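Long-range contacts in leucyl-trna synthetase (Plasmodium falciparum, PDB 5FOC), which probably charges tRNA(Leu) with leucine at the expense of ATP and, through the editing domain studied here, probably deacylates mischarged tRNA: residues His222-Glu227 / Tyr283-Glu288; Asn137-Asn142 / Leu238-Met243; Phe14-Lys19 / Glu227-Ile232; Ser23-Ser28 / Ile214-Lys219; Val121-Ser126 / Thr252-Cys257. The protein carries 2 engineered substitutions. All coordinates share one frame; numbering follows the deposited sequence.

From the N terminus, strand 7-15 and helix 18-35 supply the first halves of contacts 3 and 4. Strands 120-127 and 138-141 then open contacts 5 and 2. Contact 4 closes first, at residues 214-219, and is nested inside the loop that contact 3 closes at 227-232. Contact 2 closes next, at 238-243, nested inside the loop of contact 5, which closes at 252-257. Contact 1 opens at 222-227, after contact 4 has closed, and ends last; it crosses contacts 2, 3 and 5. Contacts 3 and 4 also cross contacts 2 and 5. Contacts 2, 3 and 5 join strands of the mixed sheet. Contact 4 packs a helix on it; contact 1 joins two loops beside it.

Contact 1. Residues His222-Glu227 / Tyr283-Glu288; sequences HFVGLE and YNLKEE
Apolar contact comes mainly from Val224, which reaches across to Tyr283 and Leu285. Its CG1 is anti to the backbone N (chi1 173°). It touches Tyr283 CB at 3.6 Å, beside the root of the ring, and meets the ring itself obliquely. The same methyl lies 3.8 Å from Leu285 CG. Val224 CG2 comes no closer to Tyr283 than 4.1 Å, at CD1. Leu285 CD2 adds a contact with Gly225 CA at 3.9 Å.

The backbones meet where two tight turns face each other. Phe223 to Leu226 form a type II beta turn, closed by a bond from Leu226 N to Phe223 O. Asn284 is the centre of an inverse gamma turn just after helix 276-282. The first turn lies between strands 216-219 and 227-229, and Gly225 and Leu226 also bond to Ile240 of strand 238-242.

Polar contact is indirect. A water accepts from Asn284 N at 3.0 Å and lies 3.1 Å from Val224 O, to which it can donate. Gly225 CA makes a CH...O contact of 3.5 Å with Asn284 O. Gly225 has a phi of 100°, and the absence of a side chain lets Asn284 O come this close.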
# COMPACT_ATOMS: atom_id res chain seq x y z
N HIS A 222 4.98 5.61 11.81
CA HIS A 222 6.36 5.95 11.48
C HIS A 222 6.64 6.10 10.01
O HIS A 222 7.65 6.74 9.60
CB HIS A 222 7.32 4.96 12.09
CG HIS A 222 7.26 4.96 13.56
ND1 HIS A 222 7.48 6.08 14.32
CD2 HIS A 222 6.93 3.97 14.44
CE1 HIS A 222 7.37 5.79 15.59
NE2 HIS A 222 6.99 4.52 15.69
N PHE A 223 5.76 5.58 9.18
CA PHE A 223 5.86 5.71 7.73
C PHE A 223 5.09 6.87 7.14
O PHE A 223 5.24 7.16 5.93
CB PHE A 223 5.41 4.44 7.06
CG PHE A 223 6.19 3.21 7.43
CD1 PHE A 223 7.57 3.13 7.25
CD2 PHE A 223 5.53 2.07 7.90
CE1 PHE A 223 8.25 1.95 7.56
CE2 PHE A 223 6.22 0.92 8.21
CZ PHE A 223 7.56 0.84 8.03
N VAL A 224 4.24 7.50 7.96
CA VAL A 224 3.41 8.60 7.49
C VAL A 224 4.32 9.73 7.02
O VAL A 224 5.24 10.13 7.70
CB VAL A 224 2.38 9.05 8.55
CG1 VAL A 224 1.63 10.30 8.13
CG2 VAL A 224 1.36 7.91 8.72
N GLY A 225 4.06 10.17 5.80
CA GLY A 225 4.86 11.26 5.16
C GLY A 225 5.93 10.79 4.18
O GLY A 225 6.44 11.57 3.37
N LEU A 226 6.33 9.51 4.24
CA LEU A 226 7.20 8.94 3.24
C LEU A 226 6.61 9.11 1.86
O LEU A 226 5.40 8.95 1.64
CB LEU A 226 7.46 7.45 3.43
CG LEU A 226 8.46 6.93 4.42
CD1 LEU A 226 8.56 5.40 4.30
CD2 LEU A 226 9.82 7.51 4.11
N GLU A 227 7.49 9.36 0.90
CA GLU A 227 7.07 9.51 -0.49
C GLU A 227 7.15 8.14 -1.15
O GLU A 227 8.15 7.42 -1.04
CB GLU A 227 8.00 10.58 -1.17
CG GLU A 227 7.52 10.90 -2.58
CD GLU A 227 8.46 11.83 -3.36
OE1 GLU A 227 9.64 11.82 -3.02
OE2 GLU A 227 8.00 12.49 -4.29
N TYR A 283 1.91 14.03 12.89
CA TYR A 283 2.75 13.21 12.01
C TYR A 283 3.79 14.02 11.27
O TYR A 283 3.77 15.27 11.28
CB TYR A 283 1.88 12.52 10.97
CG TYR A 283 0.79 11.61 11.54
CD1 TYR A 283 1.11 10.33 12.01
CD2 TYR A 283 -0.53 12.03 11.62
CE1 TYR A 283 0.12 9.49 12.54
CE2 TYR A 283 -1.55 11.18 12.15
CZ TYR A 283 -1.20 9.92 12.59
OH TYR A 283 -2.16 9.10 13.11
N ASN A 284 4.69 13.32 10.60
CA ASN A 284 5.71 14.02 9.80
C ASN A 284 5.09 14.39 8.46
O ASN A 284 5.47 13.83 7.40
CB ASN A 284 6.96 13.14 9.64
CG ASN A 284 7.65 12.83 10.96
OD1 ASN A 284 8.06 11.69 11.21
ND2 ASN A 284 7.80 13.84 11.82
N LEU A 285 4.14 15.34 8.52
CA LEU A 285 3.36 15.86 7.37
C LEU A 285 3.39 17.38 7.34
O LEU A 285 3.32 18.02 8.37
CB LEU A 285 1.87 15.42 7.42
CG LEU A 285 1.54 13.98 7.07
CD1 LEU A 285 0.06 13.75 7.36
CD2 LEU A 285 1.87 13.70 5.62
N LYS A 286 3.47 17.93 6.13
CA LYS A 286 3.39 19.38 5.92
C LYS A 286 2.24 19.69 5.00
O LYS A 286 1.95 18.90 4.09
CB LYS A 286 4.70 19.94 5.37
CG LYS A 286 5.91 19.68 6.27
CD LYS A 286 7.18 19.35 5.48
CE LYS A 286 7.13 17.96 4.85
NZ LYS A 286 8.40 17.63 4.14
N GLU A 287 1.60 20.85 5.23
CA GLU A 287 0.47 21.34 4.44
C GLU A 287 0.69 21.15 2.95
O GLU A 287 -0.22 20.80 2.22
CB GLU A 287 0.28 22.86 4.63
CG GLU A 287 -0.22 23.26 6.00
CD GLU A 287 -1.02 24.55 6.02
OE1 GLU A 287 -0.97 25.33 5.04
OE2 GLU A 287 -1.70 24.78 7.04
N GLU A 288 1.89 21.48 2.48
CA GLU A 288 2.18 21.40 1.06
C GLU A 288 2.15 19.99 0.46
O GLU A 288 2.09 19.84 -0.76
CB GLU A 288 3.52 22.07 0.76
CG GLU A 288 4.71 21.42 1.48
CD GLU A 288 5.26 22.31 2.58
OE1 GLU A 288 4.46 22.84 3.42
OE2 GLU A 288 6.51 22.44 2.62
O HOH W 1 5.09 10.33 10.74

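Contact 2. Residues Asn137-Asn142 / Leu238-Met243; sequences NYTFIN and LYILPM
Thr139 O accepts from Leu241 N at 2.8 Å, nearly along the C=O axis, and lies 3.2 Å from Ile240 CA, a CH...O contact. Three more backbone bonds continue the pairing: Thr139 N to Tyr239 O, Ile141 N to Leu241 O and Met243 N to Ile141 O. In the first of these the donor stands well above the carbonyl plane.

Two aromatic rings carry methyl groups on a face. Leu241 CD1 sits over the Tyr138 ring, off centre toward CG and CD1, 3.7 Å from its centroid, while Tyr239 O lies at the ring edge in plane. The Tyr138 hydroxyl is held by Gln289 and Asn292. Met243 CE lies over a face of Phe140, off centre toward CE2 and CD2, 3.9 Å from the centroid. The bend of the methionine chain at chi3 (-106°) puts this methyl there. Its SD stands obliquely at 4.3 Å from the same centroid, a Met-aromatic contact. Leu241 O meets the edge of the Phe140 ring.

On the face of the sheet that carries Thr139 and Pro242, the CG2 methyls of Ile141 and Ile240 press together at 3.4 Å, tighter than usual. Strand 138-141 also pairs antiparallel with strand 254-257, and strand 238-242 with strand 227-229. The contact is thus a buried parallel strand pair, flanked by antiparallel neighbours, in the curled mixed sheet of the editing domain.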
# COMPACT_ATOMS: atom_id res chain seq x y z
N ASN A 137 -3.22 9.13 -5.76
CA ASN A 137 -2.54 10.39 -5.26
C ASN A 137 -1.84 10.27 -3.93
O ASN A 137 -0.96 11.09 -3.59
CB ASN A 137 -3.48 11.61 -5.37
CG ASN A 137 -4.79 11.47 -4.64
OD1 ASN A 137 -5.30 10.33 -4.45
ND2 ASN A 137 -5.42 12.58 -4.30
N TYR A 138 -2.15 9.25 -3.14
CA TYR A 138 -1.56 8.96 -1.87
C TYR A 138 -1.54 7.45 -1.64
O TYR A 138 -2.05 6.69 -2.51
CB TYR A 138 -2.28 9.66 -0.71
CG TYR A 138 -2.18 11.14 -0.81
CD1 TYR A 138 -1.05 11.75 -0.33
CD2 TYR A 138 -3.14 11.91 -1.42
CE1 TYR A 138 -0.91 13.12 -0.44
CE2 TYR A 138 -3.03 13.30 -1.51
CZ TYR A 138 -1.86 13.89 -1.04
OH TYR A 138 -1.72 15.29 -1.19
N THR A 139 -0.88 7.06 -0.58
CA THR A 139 -0.88 5.68 -0.10
C THR A 139 -1.37 5.70 1.33
O THR A 139 -0.86 6.40 2.17
CB THR A 139 0.55 5.08 -0.20
OG1 THR A 139 0.94 5.02 -1.57
CG2 THR A 139 0.64 3.73 0.50
N PHE A 140 -2.39 4.91 1.65
CA PHE A 140 -2.89 4.87 3.00
C PHE A 140 -2.40 3.65 3.79
O PHE A 140 -2.24 2.54 3.23
CB PHE A 140 -4.42 4.80 3.06
CG PHE A 140 -5.16 6.01 2.60
CD1 PHE A 140 -4.98 7.26 3.21
CD2 PHE A 140 -6.17 5.87 1.63
CE1 PHE A 140 -5.78 8.35 2.81
CE2 PHE A 140 -6.94 6.94 1.25
CZ PHE A 140 -6.73 8.20 1.82
N ILE A 141 -2.15 3.91 5.07
CA ILE A 141 -1.69 2.92 6.04
C ILE A 141 -2.39 3.13 7.35
O ILE A 141 -2.87 4.23 7.64
CB ILE A 141 -0.15 2.98 6.19
CG1 ILE A 141 0.43 1.72 6.77
CG2 ILE A 141 0.28 4.18 7.02
CD1 ILE A 141 1.95 1.59 6.64
N ASN A 142 -2.57 2.06 8.14
CA ASN A 142 -3.16 2.25 9.44
C ASN A 142 -2.09 2.68 10.42
O ASN A 142 -1.20 1.91 10.68
CB ASN A 142 -3.87 0.97 9.91
CG ASN A 142 -4.66 1.17 11.18
OD1 ASN A 142 -4.29 1.90 12.08
ND2 ASN A 142 -5.80 0.49 11.26
N LEU A 238 3.49 10.13 -4.04
CA LEU A 238 2.36 9.59 -3.32
C LEU A 238 2.69 9.42 -1.86
O LEU A 238 3.23 8.38 -1.42
CB LEU A 238 2.00 8.24 -3.95
CG LEU A 238 1.95 8.17 -5.46
CD1 LEU A 238 1.52 6.75 -5.93
CD2 LEU A 238 0.99 9.18 -6.01
N TYR A 239 2.42 10.45 -1.09
CA TYR A 239 2.82 10.43 0.30
C TYR A 239 1.98 9.40 1.02
O TYR A 239 0.78 9.23 0.69
CB TYR A 239 2.68 11.82 0.92
CG TYR A 239 3.54 12.83 0.17
CD1 TYR A 239 4.91 12.72 0.15
CD2 TYR A 239 2.94 13.80 -0.60
CE1 TYR A 239 5.66 13.65 -0.59
CE2 TYR A 239 3.70 14.75 -1.30
CZ TYR A 239 5.04 14.60 -1.31
OH TYR A 239 5.79 15.55 -2.03
N ILE A 240 2.59 8.82 2.04
CA ILE A 240 1.85 7.91 2.95
C ILE A 240 1.01 8.75 3.91
O ILE A 240 1.56 9.58 4.66
CB ILE A 240 2.74 6.93 3.69
CG1 ILE A 240 3.41 6.03 2.69
CG2 ILE A 240 1.91 6.08 4.67
CD1 ILE A 240 4.39 5.02 3.22
N LEU A 241 -0.30 8.48 3.98
CA LEU A 241 -1.21 9.14 4.86
C LEU A 241 -1.93 8.16 5.79
O LEU A 241 -2.06 7.01 5.40
CB LEU A 241 -2.26 9.90 4.08
CG LEU A 241 -1.88 11.03 3.13
CD1 LEU A 241 -3.14 11.62 2.52
CD2 LEU A 241 -1.14 12.10 3.89
N PRO A 242 -2.34 8.60 6.97
CA PRO A 242 -3.00 7.70 7.92
C PRO A 242 -4.49 7.52 7.66
O PRO A 242 -5.21 8.47 7.48
CB PRO A 242 -2.76 8.37 9.25
CG PRO A 242 -2.79 9.83 8.91
CD PRO A 242 -2.09 9.93 7.58
N MET A 243 -4.93 6.24 7.69
CA MET A 243 -6.35 5.90 7.57
C MET A 243 -6.62 4.86 8.64
O MET A 243 -6.20 3.71 8.51
CB MET A 243 -6.65 5.41 6.18
CG MET A 243 -8.10 4.94 5.95
SD MET A 243 -8.40 4.25 4.30
CE MET A 243 -9.33 5.52 3.48

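Contact 3. Residues Phe14-Lys19 / Glu227-Ile232; sequences FVSNVK and ETYTNI
One face of the Tyr229 ring carries Phe14 CB, 3.8 Å from the ring centroid, and Ser16 OG lies at the ring edge. The Phe14 ring is turned only 26° from the Tyr229 plane but is slid aside, with centroids 5.5 Å apart, and the two barely overlap. At the Phe14 edge lie Tyr229 O and Thr230 CA. Asn231 ND2 approaches this ring obliquely, 3.6 Å from Phe14 CE2, and is itself bonded to Asp368. Tyr229 CG sits between its backbone N and carbonyl carbon (chi1 68°), on the side where the ring face meets Phe14 CB.

The backbones form a short antiparallel pairing. Phe14 N gives a bond of 2.7 Å to Tyr229 O, and Tyr229 N returns one of 2.8 Å to Phe14 O. Val15 and Thr228 form the adjoining non-hydrogen-bonded pair. Glu227 O then takes Ser16 N at 2.9 Å. It also accepts a hydrogen bond from a water, which in turn accepts from Asn17 N. The aliphatic part of Glu227 runs close to Ser16 OG, its CG at 3.4 Å.

Asn17 is the N-cap of helix 18-35, and its OD1 accepts from Asp20 N. Strand 7-15 ends at Val15, and the helix begins after two more residues. Strands 227-229 and 120-127 both pair with strand 7-15.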
# COMPACT_ATOMS: atom_id res chain seq x y z
N PHE A 14 6.51 1.62 -4.54
CA PHE A 14 7.93 1.76 -4.26
C PHE A 14 8.14 3.01 -3.39
O PHE A 14 7.41 4.00 -3.50
CB PHE A 14 8.67 2.00 -5.59
CG PHE A 14 8.61 0.83 -6.54
CD1 PHE A 14 9.50 -0.23 -6.44
CD2 PHE A 14 7.64 0.78 -7.53
CE1 PHE A 14 9.39 -1.32 -7.29
CE2 PHE A 14 7.55 -0.31 -8.39
CZ PHE A 14 8.41 -1.36 -8.26
N VAL A 15 9.12 2.91 -2.51
CA VAL A 15 9.58 4.06 -1.72
C VAL A 15 10.60 4.90 -2.51
O VAL A 15 11.54 4.37 -3.06
CB VAL A 15 10.22 3.56 -0.40
CG1 VAL A 15 10.96 4.66 0.36
CG2 VAL A 15 9.15 2.88 0.48
N SER A 16 10.31 6.20 -2.58
CA SER A 16 11.18 7.20 -3.26
C SER A 16 12.46 7.44 -2.46
O SER A 16 13.54 7.29 -2.99
CB SER A 16 10.43 8.53 -3.50
OG SER A 16 9.14 8.34 -4.09
N ASN A 17 12.34 7.77 -1.18
CA ASN A 17 13.53 8.07 -0.35
C ASN A 17 13.90 6.94 0.55
O ASN A 17 13.60 6.91 1.75
CB ASN A 17 13.39 9.37 0.44
CG ASN A 17 14.76 9.93 0.96
OD1 ASN A 17 15.70 9.21 1.33
ND2 ASN A 17 14.85 11.25 0.98
N VAL A 18 14.63 6.02 -0.05
CA VAL A 18 15.11 4.85 0.63
C VAL A 18 16.09 5.10 1.73
O VAL A 18 16.11 4.42 2.72
CB VAL A 18 15.56 3.72 -0.36
CG1 VAL A 18 14.34 3.13 -1.12
CG2 VAL A 18 16.70 4.14 -1.28
N LYS A 19 16.91 6.18 1.63
CA LYS A 19 17.72 6.50 2.78
C LYS A 19 16.95 6.94 4.01
O LYS A 19 17.32 6.61 5.11
CB LYS A 19 18.71 7.66 2.38
CG LYS A 19 19.74 7.17 1.39
CD LYS A 19 20.67 8.32 0.89
CE LYS A 19 21.64 7.80 -0.17
NZ LYS A 19 22.65 8.88 -0.50
N GLU A 227 7.49 9.36 0.90
CA GLU A 227 7.07 9.51 -0.49
C GLU A 227 7.15 8.14 -1.15
O GLU A 227 8.15 7.42 -1.04
CB GLU A 227 8.00 10.58 -1.17
CG GLU A 227 7.52 10.90 -2.58
CD GLU A 227 8.46 11.83 -3.36
OE1 GLU A 227 9.64 11.82 -3.02
OE2 GLU A 227 8.00 12.49 -4.29
N THR A 228 6.04 7.75 -1.81
CA THR A 228 5.98 6.50 -2.60
C THR A 228 5.55 6.76 -4.05
O THR A 228 5.05 7.85 -4.39
CB THR A 228 5.05 5.44 -1.92
OG1 THR A 228 3.73 5.92 -1.99
CG2 THR A 228 5.48 5.19 -0.47
N TYR A 229 5.69 5.73 -4.90
CA TYR A 229 5.18 5.82 -6.25
C TYR A 229 4.91 4.39 -6.75
O TYR A 229 5.43 3.43 -6.20
CB TYR A 229 6.14 6.63 -7.18
CG TYR A 229 7.42 5.92 -7.42
CD1 TYR A 229 8.43 5.93 -6.47
CD2 TYR A 229 7.61 5.15 -8.57
CE1 TYR A 229 9.62 5.24 -6.67
CE2 TYR A 229 8.77 4.41 -8.76
CZ TYR A 229 9.79 4.48 -7.82
OH TYR A 229 10.96 3.76 -8.04
N THR A 230 4.14 4.32 -7.83
CA THR A 230 3.98 3.05 -8.57
C THR A 230 4.38 3.26 -10.02
O THR A 230 4.59 4.45 -10.43
CB THR A 230 2.50 2.57 -8.57
OG1 THR A 230 1.74 3.35 -9.50
CG2 THR A 230 1.89 2.59 -7.17
N ASN A 231 4.49 2.22 -10.82
CA ASN A 231 4.78 2.39 -12.25
C ASN A 231 3.53 2.64 -13.09
O ASN A 231 3.60 2.68 -14.33
CB ASN A 231 5.58 1.20 -12.78
CG ASN A 231 6.99 1.17 -12.22
OD1 ASN A 231 7.65 2.22 -12.07
ND2 ASN A 231 7.49 -0.01 -11.94
N ILE A 232 2.38 2.80 -12.43
CA ILE A 232 1.13 3.08 -13.08
C ILE A 232 0.63 4.50 -12.83
O ILE A 232 -0.12 5.03 -13.64
CB ILE A 232 0.04 2.04 -12.61
CG1 ILE A 232 0.61 0.64 -12.66
CG2 ILE A 232 -1.22 2.17 -13.45
CD1 ILE A 232 -0.18 -0.37 -11.86
O HOH W 2 10.40 8.26 0.52

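Contact 4. Residues Ser23-Ser28 / Ile214-Lys219; sequences SIFMNS and ILNKIK
Asn216 ND2 stands over the centre of the Phe25 ring, 3.5 Å above its plane. The amide is steep to the ring, with the two planes 81° apart. Phe25 CG is anti to its backbone N (chi1 179°), which carries the ring out to the strand. Asn216 has an unusual chi1 of -138°, away from the staggered positions. Its ND2 also gives a weak, bent bond of 3.1 Å to Phe25 O. Asn216 OD1 accepts from Lys217 N at 3.1 Å, a bent bond that probably helps set which way the amide faces.

Here helix 18-35 lies across strand 216-219, nearly perpendicular to it, with segment axes 8.9 Å apart. It is a helix packed on the sheet, where strand 146-152 pairs with strand 216-219.

Ser28 faces Ile218. Its OG comes to 3.5 Å from Ile218 CG1 and 3.6 Å from CD1. Ile24 CG2 touches Ile218 CG2 loosely, at 4.4 Å. At the other end Leu215 CB lies 4.0 Å from Phe25 CE2.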
# COMPACT_ATOMS: atom_id res chain seq x y z
N SER A 23 16.76 5.09 7.80
CA SER A 23 16.77 5.76 9.12
C SER A 23 15.62 5.24 10.01
O SER A 23 15.82 4.92 11.18
CB SER A 23 16.62 7.26 9.00
OG SER A 23 17.69 7.74 8.25
N ILE A 24 14.43 5.18 9.41
CA ILE A 24 13.25 4.65 10.10
C ILE A 24 13.51 3.20 10.58
O ILE A 24 13.29 2.90 11.75
CB ILE A 24 11.97 4.75 9.24
CG1 ILE A 24 11.56 6.21 8.97
CG2 ILE A 24 10.80 3.98 9.90
CD1 ILE A 24 10.56 6.38 7.83
N PHE A 25 14.07 2.39 9.70
CA PHE A 25 14.41 0.99 9.97
C PHE A 25 15.35 0.88 11.16
O PHE A 25 15.12 0.15 12.12
CB PHE A 25 14.92 0.33 8.68
CG PHE A 25 15.32 -1.12 8.82
CD1 PHE A 25 16.50 -1.52 9.41
CD2 PHE A 25 14.43 -2.12 8.39
CE1 PHE A 25 16.86 -2.86 9.54
CE2 PHE A 25 14.80 -3.44 8.51
CZ PHE A 25 15.95 -3.83 9.11
N MET A 26 16.48 1.61 11.12
CA MET A 26 17.45 1.50 12.19
C MET A 26 16.95 2.12 13.49
O MET A 26 17.32 1.66 14.57
CB MET A 26 18.82 2.14 11.76
CG MET A 26 19.47 1.35 10.63
SD MET A 26 19.68 -0.43 10.94
CE MET A 26 20.45 -0.46 12.56
N ASN A 27 16.12 3.16 13.40
CA ASN A 27 15.49 3.71 14.61
C ASN A 27 14.66 2.63 15.32
O ASN A 27 14.73 2.49 16.55
CB ASN A 27 14.59 4.93 14.28
CG ASN A 27 15.39 6.18 13.98
OD1 ASN A 27 16.55 6.28 14.33
ND2 ASN A 27 14.76 7.15 13.30
N SER A 28 13.95 1.83 14.52
CA SER A 28 13.11 0.71 15.04
C SER A 28 13.94 -0.41 15.63
O SER A 28 13.59 -0.94 16.71
CB SER A 28 12.18 0.21 13.95
OG SER A 28 11.28 1.26 13.65
N ILE A 214 11.53 -12.22 9.34
CA ILE A 214 11.05 -10.85 9.58
C ILE A 214 12.26 -9.94 9.81
O ILE A 214 13.00 -10.13 10.77
CB ILE A 214 10.09 -10.73 10.77
CG1 ILE A 214 8.85 -11.67 10.58
CG2 ILE A 214 9.60 -9.30 10.96
CD1 ILE A 214 8.12 -11.45 9.26
N LEU A 215 12.40 -8.93 8.97
CA LEU A 215 13.45 -7.97 9.15
C LEU A 215 13.16 -6.91 10.18
O LEU A 215 14.08 -6.35 10.78
CB LEU A 215 13.68 -7.27 7.83
CG LEU A 215 14.00 -8.12 6.60
CD1 LEU A 215 14.28 -7.25 5.38
CD2 LEU A 215 15.13 -9.10 6.83
N ASN A 216 11.89 -6.55 10.33
CA ASN A 216 11.44 -5.56 11.27
C ASN A 216 9.92 -5.58 11.35
O ASN A 216 9.23 -6.11 10.46
CB ASN A 216 11.96 -4.14 10.85
CG ASN A 216 12.45 -3.34 12.02
OD1 ASN A 216 12.03 -3.52 13.15
ND2 ASN A 216 13.42 -2.41 11.73
N LYS A 217 9.43 -4.94 12.40
CA LYS A 217 8.01 -4.75 12.66
C LYS A 217 7.87 -3.31 13.14
O LYS A 217 8.45 -2.94 14.16
CB LYS A 217 7.52 -5.77 13.70
CG LYS A 217 6.10 -5.57 14.08
CD LYS A 217 5.68 -6.57 15.14
CE LYS A 217 6.00 -6.08 16.53
NZ LYS A 217 5.50 -7.09 17.51
N ILE A 218 7.14 -2.49 12.38
CA ILE A 218 7.11 -1.05 12.58
C ILE A 218 5.67 -0.51 12.58
O ILE A 218 4.88 -0.82 11.67
CB ILE A 218 8.03 -0.33 11.53
CG1 ILE A 218 9.46 -0.88 11.60
CG2 ILE A 218 7.98 1.16 11.72
CD1 ILE A 218 10.40 -0.36 10.51
N LYS A 219 5.33 0.30 13.58
CA LYS A 219 3.98 0.91 13.63
C LYS A 219 3.81 1.84 12.44
O LYS A 219 4.76 2.55 12.03
CB LYS A 219 3.68 1.64 14.93
CG LYS A 219 2.71 0.90 15.86
CD LYS A 219 2.38 1.71 17.12
CE LYS A 219 1.47 2.89 16.84
NZ LYS A 219 1.65 3.95 17.87

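Contact 5. Residues Val121-Ser126 / Thr252-Cys257; sequences VIFLGS and TGIVPC
Leu124 to Ser126 meet Thr252 to Pro256 where strand 120-127 passes close to strand 254-257, in the core of the editing domain. The two belong to the same curled mixed sheet but are steeply turned, 68° apart, with segment axes 4.4 Å from each other. Leucyl-tRNA synthetase editing domains line their pocket with a threonine-rich peptide. The sequence at the end of strand 120-127 and just after resembles it, so this crossing probably lies near that site.

Two hydrogen bonds join them. Thr252 OG1 donates to Leu124 O at 2.6 Å, a short bond tilted somewhat from the carbonyl plane. A chi1 of 57° places OG1 between the backbone N and the carbonyl carbon, beside that oxygen. Ser126 N donates to Ile254 O at 2.7 Å. The same oxygen also takes a CH...O contact from Gly125 CA at 3.3 Å. Ser126 OG has its own partner, the hydroxyl of Ser251. Gly253, with phi 79°, turns the chain between Thr252 and Ile254, and its O accepts from Tyr147 OH.

Apolar contact is led by Ile254. Its CD1 lies at the edge of the Phe123 ring, 3.9 Å from CD2, and the two side chains cross at about a right angle. The Phe123 ring also meets Phe223 edge-to-face. Leu124 CB and Thr252 CG2 touch loosely.

Carbons also pack on carbonyl oxygens. Ile254 CB lies 3.5 Å from Leu124 O. Farther along, Ser126 O lies against two carbons, Val255 CG1 at 3.5 Å and Pro256 CD at 3.2 Å.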
# COMPACT_ATOMS: atom_id res chain seq x y z
N VAL A 121 12.55 -1.39 -1.97
CA VAL A 121 11.66 -1.31 -0.81
C VAL A 121 10.26 -1.04 -1.31
O VAL A 121 10.00 -0.04 -1.94
CB VAL A 121 12.05 -0.24 0.21
CG1 VAL A 121 11.06 -0.23 1.37
CG2 VAL A 121 13.51 -0.38 0.68
N ILE A 122 9.32 -2.00 -1.04
CA ILE A 122 8.05 -1.95 -1.69
C ILE A 122 6.93 -2.19 -0.66
O ILE A 122 6.96 -3.26 0.01
CB ILE A 122 7.94 -3.02 -2.82
CG1 ILE A 122 8.94 -2.77 -3.94
CG2 ILE A 122 6.50 -3.13 -3.35
CD1 ILE A 122 9.14 -3.92 -4.88
N PHE A 123 6.01 -1.24 -0.53
CA PHE A 123 4.73 -1.44 0.18
C PHE A 123 3.83 -2.20 -0.78
O PHE A 123 3.69 -1.92 -1.91
CB PHE A 123 4.10 -0.09 0.60
CG PHE A 123 4.79 0.59 1.75
CD1 PHE A 123 5.98 1.30 1.55
CD2 PHE A 123 4.28 0.54 3.02
CE1 PHE A 123 6.58 1.95 2.63
CE2 PHE A 123 4.89 1.15 4.09
CZ PHE A 123 6.04 1.88 3.90
N LEU A 124 3.13 -3.24 -0.21
CA LEU A 124 2.22 -3.99 -1.07
C LEU A 124 0.80 -3.45 -0.87
O LEU A 124 0.19 -3.72 0.18
CB LEU A 124 2.30 -5.47 -0.73
CG LEU A 124 3.54 -6.24 -1.16
CD1 LEU A 124 3.58 -7.65 -0.58
CD2 LEU A 124 3.61 -6.29 -2.67
N GLY A 125 0.34 -2.62 -1.83
CA GLY A 125 -0.91 -1.91 -1.77
C GLY A 125 -1.96 -2.90 -2.26
O GLY A 125 -1.70 -3.56 -3.22
N SER A 126 -3.13 -2.85 -1.67
CA SER A 126 -4.21 -3.81 -2.06
C SER A 126 -5.40 -3.02 -2.61
O SER A 126 -5.83 -2.03 -1.98
CB SER A 126 -4.58 -4.53 -0.79
OG SER A 126 -5.60 -5.46 -1.18
N THR A 252 -3.36 -6.84 2.79
CA THR A 252 -2.08 -6.38 3.34
C THR A 252 -2.12 -5.13 4.23
O THR A 252 -1.07 -4.77 4.80
CB THR A 252 -1.15 -5.96 2.15
OG1 THR A 252 -1.80 -4.96 1.39
CG2 THR A 252 -0.87 -7.12 1.25
N GLY A 253 -3.27 -4.47 4.30
CA GLY A 253 -3.51 -3.41 5.26
C GLY A 253 -2.82 -2.14 4.70
O GLY A 253 -2.67 -1.21 5.48
N ILE A 254 -2.58 -2.09 3.41
CA ILE A 254 -2.02 -0.85 2.74
C ILE A 254 -2.91 -0.67 1.53
O ILE A 254 -3.09 -1.61 0.74
CB ILE A 254 -0.59 -1.09 2.30
CG1 ILE A 254 0.26 -1.38 3.53
CG2 ILE A 254 -0.08 0.21 1.60
CD1 ILE A 254 1.52 -2.18 3.32
N VAL A 255 -3.47 0.51 1.37
CA VAL A 255 -4.29 0.75 0.23
C VAL A 255 -3.93 2.01 -0.57
O VAL A 255 -3.61 3.03 0.01
CB VAL A 255 -5.77 0.79 0.61
CG1 VAL A 255 -6.20 -0.56 1.21
CG2 VAL A 255 -6.09 1.87 1.56
N PRO A 256 -4.03 1.91 -1.88
CA PRO A 256 -3.88 3.10 -2.73
C PRO A 256 -4.99 4.06 -2.46
O PRO A 256 -6.16 3.65 -2.30
CB PRO A 256 -3.92 2.57 -4.16
CG PRO A 256 -4.15 1.09 -4.05
CD PRO A 256 -4.26 0.68 -2.66
N CYS A 257 -4.70 5.36 -2.35
CA CYS A 257 -5.67 6.40 -2.25
C CYS A 257 -5.95 6.85 -3.68
O CYS A 257 -5.02 7.30 -4.38
CB CYS A 257 -5.12 7.60 -1.43
SG CYS A 257 -6.26 8.98 -1.41